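Local coordinates for natterin-like protein (Lethenteron camtschaticum, PDB 6IUL), which probably acts as a cytotoxic, pore-forming immune protein of the lamprey, joining a jacalin-like lectin part to an aerolysin-type toxin part, at residues I141-I146 with S208-S213; L280-I283 with A289-D292. All coordinates share one frame; numbering follows the deposited sequence.

Interaction 1 of 2, residues I141-I146 with S208-S213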
ATOM      1  N   ILE A 141      28.920  -4.148  17.264  1.00 25.96           N
ATOM      2  CA  ILE A 141      27.748  -3.977  18.099  1.00 26.77           C
ATOM      3  C   ILE A 141      26.509  -4.356  17.313  1.00 26.55           C
ATOM      4  O   ILE A 141      26.207  -3.726  16.328  1.00 30.04           O
ATOM      5  CB  ILE A 141      27.572  -2.524  18.557  1.00 28.99           C
ATOM      6  CG1 ILE A 141      28.797  -2.082  19.346  1.00 29.72           C
ATOM      7  CG2 ILE A 141      26.384  -2.393  19.509  1.00 30.47           C
ATOM      8  CD1 ILE A 141      28.873  -0.593  19.588  1.00 30.75           C
ATOM      9  N   PHE A 142      25.791  -5.379  17.759  1.00 23.63           N
ATOM     10  CA  PHE A 142      24.563  -5.801  17.112  1.00 24.81           C
ATOM     11  C   PHE A 142      23.363  -5.599  18.020  1.00 25.49           C
ATOM     12  O   PHE A 142      23.442  -5.851  19.227  1.00 25.42           O
ATOM     13  CB  PHE A 142      24.609  -7.297  16.752  1.00 23.48           C
ATOM     14  CG  PHE A 142      25.533  -7.624  15.645  1.00 25.12           C
ATOM     15  CD1 PHE A 142      25.175  -7.348  14.333  1.00 25.12           C
ATOM     16  CD2 PHE A 142      26.778  -8.227  15.900  1.00 25.79           C
ATOM     17  CE1 PHE A 142      26.036  -7.625  13.279  1.00 25.22           C
ATOM     18  CE2 PHE A 142      27.635  -8.516  14.850  1.00 25.45           C
ATOM     19  CZ  PHE A 142      27.270  -8.182  13.536  1.00 24.99           C
ATOM     20  N   ILE A 143      22.233  -5.230  17.426  1.00 22.87           N
ATOM     21  CA  ILE A 143      20.947  -5.335  18.112  1.00 22.94           C
ATOM     22  C   ILE A 143      20.603  -6.807  18.231  1.00 22.43           C
ATOM     23  O   ILE A 143      20.711  -7.577  17.266  1.00 24.01           O
ATOM     24  CB  ILE A 143      19.795  -4.626  17.328  1.00 21.75           C
ATOM     25  CG1 ILE A 143      20.138  -3.168  17.132  1.00 23.56           C
ATOM     26  CG2 ILE A 143      18.482  -4.741  18.106  1.00 22.57           C
ATOM     27  CD1 ILE A 143      19.125  -2.410  16.292  1.00 23.93           C
ATOM     28  N   ASN A 144      20.172  -7.205  19.418  1.00 23.76           N
ATOM     29  CA  ASN A 144      19.756  -8.593  19.617  1.00 24.15           C
ATOM     30  C   ASN A 144      18.503  -8.877  18.784  1.00 25.41           C
ATOM     31  O   ASN A 144      17.882  -7.957  18.256  1.00 27.72           O
ATOM     32  CB  ASN A 144      19.523  -8.858  21.100  1.00 24.82           C
ATOM     33  CG  ASN A 144      20.786  -9.236  21.825  1.00 26.15           C
ATOM     34  OD1 ASN A 144      21.487 -10.123  21.365  1.00 27.17           O
ATOM     35  ND2 ASN A 144      21.019  -8.654  23.026  1.00 23.73           N
ATOM     36  N   ALA A 145      18.145 -10.155  18.648  1.00 23.86           N
ATOM     37  CA  ALA A 145      17.060 -10.551  17.815  1.00 24.12           C
ATOM     38  C   ALA A 145      15.788  -9.718  18.162  1.00 27.46           C
ATOM     39  O   ALA A 145      15.461  -9.545  19.344  1.00 23.88           O
ATOM     40  CB  ALA A 145      16.764 -12.009  17.961  1.00 25.98           C
ATOM     41  N   ILE A 146      15.126  -9.214  17.115  1.00 22.75           N
ATOM     42  CA  ILE A 146      14.080  -8.239  17.250  1.00 23.99           C
ATOM     43  C   ILE A 146      12.697  -8.882  17.181  1.00 26.80           C
ATOM     44  O   ILE A 146      12.434  -9.723  16.307  1.00 26.71           O
ATOM     45  CB  ILE A 146      14.184  -7.176  16.160  1.00 23.07           C
ATOM     46  CG1 ILE A 146      15.448  -6.348  16.410  1.00 25.58           C
ATOM     47  CG2 ILE A 146      12.956  -6.275  16.124  1.00 23.25           C
ATOM     48  CD1 ILE A 146      15.820  -5.412  15.250  1.00 26.98           C
ATOM     49  N   SER A 208      13.657   0.781   5.795  1.00 32.10           N
ATOM     50  CA  SER A 208      14.170  -0.415   5.091  1.00 32.00           C
ATOM     51  C   SER A 208      14.847  -1.428   6.053  1.00 30.90           C
ATOM     52  O   SER A 208      14.818  -2.621   5.800  1.00 32.40           O
ATOM     53  CB  SER A 208      15.111   0.001   3.966  1.00 30.52           C
ATOM     54  OG  SER A 208      16.123   0.842   4.451  1.00 37.35           O
ATOM     55  N   THR A 209      15.416  -0.951   7.160  1.00 30.53           N
ATOM     56  CA  THR A 209      16.204  -1.829   8.066  1.00 29.44           C
ATOM     57  C   THR A 209      15.269  -2.583   9.001  1.00 32.16           C
ATOM     58  O   THR A 209      15.465  -3.775   9.263  1.00 29.72           O
ATOM     59  CB  THR A 209      17.202  -0.996   8.889  1.00 28.99           C
ATOM     60  OG1 THR A 209      18.126  -0.397   7.991  1.00 28.27           O
ATOM     61  CG2 THR A 209      17.951  -1.805   9.919  1.00 28.94           C
ATOM     62  N   PHE A 210      14.252  -1.881   9.515  1.00 31.84           N
ATOM     63  CA  PHE A 210      13.285  -2.471  10.409  1.00 29.13           C
ATOM     64  C   PHE A 210      11.933  -2.654   9.745  1.00 30.76           C
ATOM     65  O   PHE A 210      11.679  -2.047   8.713  1.00 30.96           O
ATOM     66  CB  PHE A 210      13.150  -1.571  11.650  1.00 29.17           C
ATOM     67  CG  PHE A 210      14.460  -1.293  12.332  1.00 27.09           C
ATOM     68  CD1 PHE A 210      15.075  -2.258  13.134  1.00 27.20           C
ATOM     69  CD2 PHE A 210      15.089  -0.076  12.173  1.00 28.60           C
ATOM     70  CE1 PHE A 210      16.300  -2.011  13.712  1.00 26.79           C
ATOM     71  CE2 PHE A 210      16.312   0.189  12.771  1.00 28.47           C
ATOM     72  CZ  PHE A 210      16.909  -0.777  13.562  1.00 28.72           C
ATOM     73  N   SER A 211      11.050  -3.477  10.324  1.00 31.04           N
ATOM     74  CA  SER A 211       9.662  -3.471   9.875  1.00 31.30           C
ATOM     75  C   SER A 211       8.861  -2.561  10.811  1.00 30.41           C
ATOM     76  O   SER A 211       8.497  -2.920  11.929  1.00 27.68           O
ATOM     77  CB  SER A 211       9.055  -4.876   9.754  1.00 32.17           C
ATOM     78  OG  SER A 211       8.729  -5.377  10.986  1.00 44.28           O
ATOM     79  N   LEU A 212       8.638  -1.343  10.358  1.00 32.15           N
ATOM     80  CA  LEU A 212       8.026  -0.295  11.201  1.00 29.84           C
ATOM     81  C   LEU A 212       6.498  -0.378  11.186  1.00 30.24           C
ATOM     82  O   LEU A 212       5.910  -0.641  10.134  1.00 31.36           O
ATOM     83  CB  LEU A 212       8.417   1.086  10.675  1.00 30.83           C
ATOM     84  CG  LEU A 212       9.892   1.413  10.688  1.00 28.96           C
ATOM     85  CD1 LEU A 212      10.138   2.741  10.061  1.00 30.39           C
ATOM     86  CD2 LEU A 212      10.469   1.393  12.096  1.00 31.80           C
ATOM     87  N   SER A 213       5.877  -0.219  12.346  1.00 29.87           N
ATOM     88  CA  SER A 213       4.482   0.162  12.424  1.00 35.74           C
ATOM     89  C   SER A 213       4.365   1.405  13.301  1.00 36.99           C
ATOM     90  O   SER A 213       5.258   1.710  14.101  1.00 36.25           O
ATOM     91  CB  SER A 213       3.572  -0.970  12.933  1.00 36.10           C
ATOM     92  OG  SER A 213       4.013  -1.411  14.166  1.00 42.51           O
TER

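Interaction 2 of 2, residues L280-I283 with A289-D292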
ATOM      1  N   LEU A 280       8.419   8.458  19.258  1.00 35.16           N
ATOM      2  CA  LEU A 280       9.430   7.587  19.823  1.00 33.85           C
ATOM      3  C   LEU A 280       9.444   6.262  19.044  1.00 33.69           C
ATOM      4  O   LEU A 280       8.411   5.594  18.879  1.00 32.38           O
ATOM      5  CB  LEU A 280       9.097   7.373  21.293  1.00 37.27           C
ATOM      6  CG  LEU A 280      10.065   6.465  22.064  1.00 45.15           C
ATOM      7  CD1 LEU A 280      11.448   7.122  22.139  1.00 49.15           C
ATOM      8  CD2 LEU A 280       9.577   6.088  23.449  1.00 47.53           C
ATOM      9  N   LEU A 281      10.615   5.875  18.586  1.00 32.61           N
ATOM     10  CA  LEU A 281      10.790   4.542  18.023  1.00 33.37           C
ATOM     11  C   LEU A 281      11.202   3.598  19.136  1.00 34.60           C
ATOM     12  O   LEU A 281      12.228   3.800  19.789  1.00 39.64           O
ATOM     13  CB  LEU A 281      11.843   4.557  16.921  1.00 34.89           C
ATOM     14  CG  LEU A 281      12.266   3.163  16.419  1.00 34.60           C
ATOM     15  CD1 LEU A 281      11.104   2.487  15.757  1.00 33.52           C
ATOM     16  CD2 LEU A 281      13.398   3.283  15.433  1.00 36.03           C
ATOM     17  N   ARG A 282      10.395   2.590  19.399  1.00 33.00           N
ATOM     18  CA  ARG A 282      10.769   1.574  20.360  1.00 31.61           C
ATOM     19  C   ARG A 282      10.982   0.237  19.660  1.00 30.86           C
ATOM     20  O   ARG A 282      10.056  -0.329  19.070  1.00 32.13           O
ATOM     21  CB  ARG A 282       9.708   1.406  21.431  1.00 31.65           C
ATOM     22  CG  ARG A 282      10.004   0.263  22.387  1.00 35.31           C
ATOM     23  CD  ARG A 282       9.213   0.365  23.674  1.00 38.04           C
ATOM     24  NE  ARG A 282       9.689   1.501  24.461  1.00 42.98           N
ATOM     25  CZ  ARG A 282       8.955   2.156  25.357  1.00 46.51           C
ATOM     26  NH1 ARG A 282       7.692   1.828  25.597  1.00 53.31           N
ATOM     27  NH2 ARG A 282       9.496   3.148  26.034  1.00 50.74           N
ATOM     28  N   ILE A 283      12.190  -0.281  19.792  1.00 29.13           N
ATOM     29  CA  ILE A 283      12.536  -1.584  19.281  1.00 27.75           C
ATOM     30  C   ILE A 283      12.573  -2.540  20.452  1.00 27.23           C
ATOM     31  O   ILE A 283      13.360  -2.376  21.358  1.00 27.06           O
ATOM     32  CB  ILE A 283      13.906  -1.559  18.597  1.00 28.40           C
ATOM     33  CG1 ILE A 283      13.834  -0.614  17.391  1.00 28.40           C
ATOM     34  CG2 ILE A 283      14.338  -2.973  18.182  1.00 32.18           C
ATOM     35  CD1 ILE A 283      15.172  -0.307  16.756  1.00 29.53           C
ATOM     36  N   ALA A 289      14.407  -7.109  26.230  1.00 33.45           N
ATOM     37  CA  ALA A 289      14.986  -5.783  26.400  1.00 34.22           C
ATOM     38  C   ALA A 289      14.470  -4.909  25.292  1.00 33.79           C
ATOM     39  O   ALA A 289      13.845  -5.399  24.372  1.00 33.44           O
ATOM     40  CB  ALA A 289      16.534  -5.837  26.399  1.00 37.85           C
ATOM     41  N   SER A 290      14.772  -3.615  25.352  1.00 31.00           N
ATOM     42  CA  SER A 290      14.314  -2.703  24.352  1.00 34.28           C
ATOM     43  C   SER A 290      15.265  -1.508  24.165  1.00 35.68           C
ATOM     44  O   SER A 290      16.163  -1.238  24.964  1.00 33.90           O
ATOM     45  CB  SER A 290      12.891  -2.191  24.696  1.00 36.51           C
ATOM     46  OG  SER A 290      12.952  -1.293  25.785  1.00 42.53           O
ATOM     47  N   LEU A 291      15.004  -0.782  23.095  1.00 36.29           N
ATOM     48  CA  LEU A 291      15.817   0.339  22.645  1.00 38.72           C
ATOM     49  C   LEU A 291      14.886   1.469  22.183  1.00 35.87           C
ATOM     50  O   LEU A 291      14.025   1.264  21.317  1.00 34.17           O
ATOM     51  CB  LEU A 291      16.615  -0.139  21.449  1.00 41.26           C
ATOM     52  CG  LEU A 291      17.898   0.569  21.132  1.00 49.34           C
ATOM     53  CD1 LEU A 291      18.815   0.423  22.345  1.00 59.47           C
ATOM     54  CD2 LEU A 291      18.509  -0.041  19.887  1.00 49.90           C
ATOM     55  N   ASP A 292      15.068   2.651  22.742  1.00 33.52           N
ATOM     56  CA  ASP A 292      14.281   3.818  22.383  1.00 35.41           C
ATOM     57  C   ASP A 292      15.100   4.827  21.599  1.00 35.11           C
ATOM     58  O   ASP A 292      16.244   5.104  21.944  1.00 39.42           O
ATOM     59  CB  ASP A 292      13.749   4.477  23.647  1.00 36.75           C
ATOM     60  CG  ASP A 292      12.654   3.643  24.332  1.00 40.72           C
ATOM     61  OD1 ASP A 292      12.283   2.549  23.832  1.00 47.89           O
ATOM     62  OD2 ASP A 292      12.140   4.094  25.375  1.00 44.97           O
TER

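Interaction 1 of 2, residues I141-I146 with S208-S213
Ile143 and Ile146 both bring their CD1 methyls to the ring of Phe210. The contact is apolar and small, about 99 Å² in all, and its three touching residues are buried. Ile143 CD1 lies 3.8 Å from Phe210 CE1, and its next neighbour is Phe210 CZ. Ile146 CD1 is also 3.8 Å from Phe210 CE1, but its next neighbour is Phe210 CD1. The Ile143 and Phe210 side chains come from opposite directions, while those of Ile146 and Phe210 cross at about a right angle. Both methyls stay near the ring plane, so they meet the edge and not a face. With CG anti to the carbonyl carbon (chi1 -55°), Phe210 swings its ring out to the two isoleucines. Within the same segment, Thr209 CG2 lies over the centre of one ring face, 3.8 Å above the plane.

The carbonyl O of Ile143 accepts from Ser121 OG. The second subunit reaches the same place: its Ser191 OG bonds to Ile146 N, and its Lys193 NZ to Phe210 O. In the aerolysin-type part, the contact joins the turn between helix 206-209 and strand 212-223 to strand 135-155, with Ile283 of strand 260-285 touching both Ile146 and Phe210.

Interaction 2 of 2, residues L280-I283 with A289-D292
This contact belongs to the beta hairpin made by strands 260-285 and 290-313, close to its turn. The short strand segments run antiparallel at 164°, with their axes 4.7 Å apart at closest approach. Ile283 and Leu291 form a hydrogen-bonded pair. Ile283 N donates to Leu291 O at 2.8 Å, nearly straight at 173°. The return bond from Leu291 N to Ile283 O is more bent. Arg282 and Asp292 are the next pair, of the non-hydrogen-bonded kind. There the backbones are joined by CA-H...O contacts, from Asp292 CA to Leu281 O and from Arg282 CA to Leu291 O.

The side chains of Arg282 and Asp292 lie side by side and point the same way. They form a two-pronged salt bridge: Arg282 NE meets Asp292 OD1 at 2.9 Å, and Arg282 NH2 meets Asp292 OD2 at 2.9 Å. Both oxygens are met on their syn side, and the carboxylate lies at the edge of the guanidinium. The oxygens lie near the guanidinium plane, but the nitrogens stand clearly out of the carboxylate plane, so the pair is tilted. A bend at chi3 (-69°) turns the guanidinium along its own strand, beside the carboxylate that leans across from Asp292. The paired bonds should hold the guanidinium against rotation. Leu280 flanks the acid, its CD1 3.8 Å from Asp292 CB.

On the other face of the sheet, Ile283 CB and Leu291 CB pack 4.2 Å apart. Ile283 also touches Ser149. Backbone bonds from Leu280 to Gln152 and from Arg282 to Val150 add strand 135-155 on the far edge of strand 260-285. A paired register with a cross-strand salt bridge on one face and Ile283 with Leu291 on the other fits an antiparallel hairpin in the long-stranded sheet of an aerolysin-type toxin.

Interactions 1 and 2 have their centres about 10 Å apart and come in series along the chain, 1 before 2. Both lie in the part related to aerolysin-type toxins. They touch directly through apolar side chains: Ile146 CG1 is 4.0 Å from Ile283 CG2, and Leu212 CD2 is 3.9 Å from Leu281 CD1. Leu281 and Ile283 of strand 260-285 thus join the hairpin to the buried side chains of 141-146 and 208-213. Strand 135-155 pairs in parallel with 212-223 and antiparallel with 260-285. Both contacts therefore gather around one region of the same beta sheet, near where the lectin-like part meets the toxin-like part.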